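Local coordinates for protein protoporphyrinogen oxidase (Exiguobacterium sibiricum, PDB 3LOV) that probably oxidises coproporphyrinogen III to coproporphyrin III with FAD and molecular oxygen, a step in bacterial heme b biosynthesis, at residues A[66-71]-A[450-455]. Residues are numbered along the deposited sequence; the frame is centred on the assembly and turned at random.
With FAD (flavin-adenine dinucleotide), chain B.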
loop_
_atom_site.group_PDB
_atom_site.type_symbol
_atom_site.label_atom_id
_atom_site.label_comp_id
_atom_site.label_asym_id
_atom_site.label_seq_id
_atom_site.Cartn_x
_atom_site.Cartn_y
_atom_site.Cartn_z
ATOM N N LYS A 66 10.042 1.674 8.233
ATOM C CA LYS A 66 9.088 0.883 9.021
ATOM C C LYS A 66 9.711 -0.475 9.298
ATOM O O LYS A 66 9.348 -1.511 8.703
ATOM C CB LYS A 66 7.756 0.786 8.284
ATOM C CG LYS A 66 7.054 2.132 8.150
ATOM C CD LYS A 66 5.692 2.021 7.425
ATOM C CE LYS A 66 5.019 3.378 7.399
ATOM N NZ LYS A 66 3.579 3.307 7.092
ATOM N N HIS A 67 10.695 -0.441 10.196
ATOM C CA HIS A 67 11.681 -1.518 10.389
ATOM C C HIS A 67 11.119 -2.788 11.030
ATOM O O HIS A 67 11.841 -3.790 11.106
ATOM C CB HIS A 67 12.836 -1.005 11.274
ATOM C CG HIS A 67 12.405 -0.682 12.668
ATOM N ND1 HIS A 67 12.331 -1.640 13.658
ATOM C CD2 HIS A 67 11.967 0.474 13.221
ATOM C CE1 HIS A 67 11.887 -1.074 14.769
ATOM N NE2 HIS A 67 11.684 0.210 14.536
ATOM N N ILE A 68 9.852 -2.772 11.479
ATOM C CA ILE A 68 9.248 -3.998 12.005
ATOM C C ILE A 68 9.307 -5.153 10.987
ATOM O O ILE A 68 9.573 -6.298 11.359
ATOM C CB ILE A 68 7.798 -3.782 12.529
ATOM C CG1 ILE A 68 7.345 -5.005 13.332
ATOM C CG2 ILE A 68 6.811 -3.493 11.376
ATOM C CD1 ILE A 68 6.029 -4.795 14.081
ATOM N N LEU A 69 9.164 -4.844 9.696
ATOM C CA LEU A 69 9.165 -5.873 8.671
ATOM C C LEU A 69 10.613 -6.341 8.416
ATOM O O LEU A 69 10.856 -7.526 8.154
ATOM C CB LEU A 69 8.495 -5.373 7.377
ATOM C CG LEU A 69 8.388 -6.371 6.197
ATOM C CD1 LEU A 69 8.102 -7.814 6.664
ATOM C CD2 LEU A 69 7.304 -5.940 5.200
ATOM N N THR A 70 11.559 -5.394 8.459
ATOM C CA THR A 70 12.998 -5.722 8.414
ATOM C C THR A 70 13.352 -6.674 9.545
ATOM O O THR A 70 13.976 -7.696 9.320
ATOM C CB THR A 70 13.854 -4.462 8.516
ATOM O OG1 THR A 70 13.357 -3.461 7.608
ATOM C CG2 THR A 70 15.351 -4.801 8.188
ATOM N N ASP A 71 12.867 -6.369 10.743
ATOM C CA ASP A 71 13.134 -7.195 11.910
ATOM C C ASP A 71 12.556 -8.619 11.788
ATOM O O ASP A 71 13.237 -9.619 12.115
ATOM C CB ASP A 71 12.573 -6.530 13.152
ATOM C CG ASP A 71 13.314 -5.280 13.536
ATOM O OD1 ASP A 71 14.507 -5.149 13.206
ATOM O OD2 ASP A 71 12.685 -4.433 14.194
ATOM N N CYS A 450 0.520 -3.652 8.303
ATOM C CA CYS A 450 -0.200 -4.905 8.483
ATOM C C CYS A 450 0.526 -5.844 9.433
ATOM O O CYS A 450 -0.091 -6.469 10.319
ATOM C CB CYS A 450 -0.414 -5.566 7.125
ATOM S SG CYS A 450 -1.685 -4.712 6.142
ATOM N N VAL A 451 1.841 -5.924 9.305
ATOM C CA VAL A 451 2.602 -6.729 10.249
ATOM C C VAL A 451 2.430 -6.204 11.681
ATOM O O VAL A 451 2.101 -6.985 12.571
ATOM C CB VAL A 451 4.093 -6.849 9.866
ATOM C CG1 VAL A 451 4.898 -7.497 11.022
ATOM C CG2 VAL A 451 4.236 -7.625 8.529
ATOM N N ALA A 452 2.582 -4.898 11.884
ATOM C CA ALA A 452 2.309 -4.283 13.154
ATOM C C ALA A 452 0.882 -4.513 13.630
ATOM O O ALA A 452 0.619 -4.623 14.853
ATOM C CB ALA A 452 2.571 -2.746 13.095
ATOM N N SER A 453 -0.065 -4.472 12.690
ATOM C CA SER A 453 -1.481 -4.655 13.020
ATOM C C SER A 453 -1.643 -6.050 13.635
ATOM O O SER A 453 -2.202 -6.185 14.738
ATOM C CB SER A 453 -2.365 -4.472 11.753
ATOM O OG SER A 453 -3.757 -4.621 11.994
ATOM N N ALA A 454 -1.113 -7.057 12.955
ATOM C CA ALA A 454 -1.074 -8.434 13.485
ATOM C C ALA A 454 -0.395 -8.498 14.878
ATOM O O ALA A 454 -0.980 -9.023 15.812
ATOM C CB ALA A 454 -0.367 -9.416 12.496
ATOM N N LYS A 455 0.819 -7.955 15.016
ATOM C CA LYS A 455 1.543 -8.022 16.290
ATOM C C LYS A 455 0.766 -7.358 17.431
ATOM O O LYS A 455 0.612 -7.939 18.519
ATOM C CB LYS A 455 2.906 -7.366 16.163
ATOM C CG LYS A 455 3.896 -7.709 17.302
ATOM C CD LYS A 455 5.095 -6.754 17.254
ATOM C CE LYS A 455 6.310 -7.288 18.011
ATOM N NZ LYS A 455 5.900 -8.221 19.071
HETATM P PA FAD B . -4.652 -9.715 1.807
HETATM O O1A FAD B . -3.294 -9.782 1.196
HETATM O O2A FAD B . -5.776 -9.196 0.991
HETATM O O5B FAD B . -5.034 -11.167 2.333
HETATM C C5B FAD B . -6.346 -11.530 2.682
HETATM C C4B FAD B . -6.406 -13.061 2.726
HETATM O O4B FAD B . -7.651 -13.501 3.276
HETATM C C3B FAD B . -6.246 -13.648 1.339
HETATM O O3B FAD B . -5.318 -14.718 1.325
HETATM C C2B FAD B . -7.667 -14.087 1.040
HETATM O O2B FAD B . -7.734 -15.189 0.206
HETATM C C1B FAD B . -8.197 -14.456 2.410
HETATM N N9A FAD B . -9.661 -14.453 2.549
HETATM C C8A FAD B . -10.635 -13.660 1.983
HETATM N N7A FAD B . -11.860 -14.044 2.424
HETATM C C5A FAD B . -11.675 -15.097 3.277
HETATM C C6A FAD B . -12.536 -15.885 4.043
HETATM N N6A FAD B . -13.847 -15.660 4.060
HETATM N N1A FAD B . -12.019 -16.905 4.826
HETATM C C2A FAD B . -10.663 -17.117 4.889
HETATM N N3A FAD B . -9.809 -16.318 4.151
HETATM C C4A FAD B . -10.308 -15.352 3.354
HETATM N N1 FAD B . 2.209 -2.304 0.487
HETATM C C2 FAD B . 3.537 -2.002 0.619
HETATM O O2 FAD B . 4.064 -1.952 1.739
HETATM N N3 FAD B . 4.284 -1.728 -0.498
HETATM C C4 FAD B . 3.751 -1.725 -1.736
HETATM O O4 FAD B . 4.479 -1.506 -2.686
HETATM C C4X FAD B . 2.408 -1.991 -1.899
HETATM N N5 FAD B . 1.864 -2.037 -3.173
HETATM C C5X FAD B . 0.505 -2.332 -3.307
HETATM C C6 FAD B . -0.077 -2.346 -4.579
HETATM C C7 FAD B . -1.444 -2.639 -4.728
HETATM C C7M FAD B . -2.060 -2.661 -6.096
HETATM C C8 FAD B . -2.229 -2.957 -3.605
HETATM C C8M FAD B . -3.712 -3.267 -3.718
HETATM C C9 FAD B . -1.658 -2.962 -2.337
HETATM C C9A FAD B . -0.290 -2.644 -2.169
HETATM N N10 FAD B . 0.287 -2.646 -0.893
HETATM C C10 FAD B . 1.641 -2.308 -0.768
HETATM C "C1'" FAD B . -0.486 -2.942 0.370
HETATM C "C2'" FAD B . -0.285 -4.434 0.734
HETATM O "O2'" FAD B . -0.816 -5.207 -0.277
HETATM C "C3'" FAD B . -0.955 -4.831 2.056
HETATM O "O3'" FAD B . -0.150 -4.264 3.083
HETATM C "C4'" FAD B . -1.044 -6.352 2.339
HETATM O "O4'" FAD B . -1.016 -7.199 1.206
HETATM C "C5'" FAD B . -2.332 -6.708 3.056
HETATM O "O5'" FAD B . -2.291 -8.064 3.421
HETATM P P FAD B . -3.495 -8.671 4.243
HETATM O O1P FAD B . -4.041 -7.707 5.263
HETATM O O2P FAD B . -3.226 -10.067 4.749
HETATM O O3P FAD B . -4.688 -8.807 3.131
#
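One isoleucine does most of the work here: Ile68, in the first turn of helix 68-75, reaches across to three residues of helix 447-463, and no hydrogen bond joins the two segments. Its CG1 stands anti to the backbone N (chi1 -168°) and chi2 is also extended, so CD1 is carried straight out to the other helix. There Ile68 CD1 lies 3.9 Å from the backbone CA of Ala452 and 4.1 Å from its CB. The same methyl meets the aliphatic part of Lys455, Ile68 CD1 to Lys455 CD 3.8 Å, where the two chains cross obliquely; the lysine is extended up to chi4, where it bends.

Val451 contributes both of its methyls. Its CG1, anti to the backbone N, passes alongside Ile68 CG1 at 4.2 Å, the two side chains running in opposite directions. Val451 CG2 comes within 4.3 Å of Leu69 CD1, and Leu69 also packs on FAD-binding Leu447.

His67 makes a hydrogen bond through ND1 to Asp71 OD2 (2.9 Å), four residues on, in its own ring plane but from above the carboxylate plane. On the other segment Cys450 serves the cofactor instead, its SG 3.5 Å from the ribityl O3' of FAD.

Lys66 adds a salt bridge to Asp449, a second tie to helix 447-463. Beyond the contact, Val451 also packs on Ile14 and Tyr22 of helix 14-26, which follows strand 6-10 of the parallel, Rossmann-type FAD-binding sheet, so Val451 stands where the three helices meet.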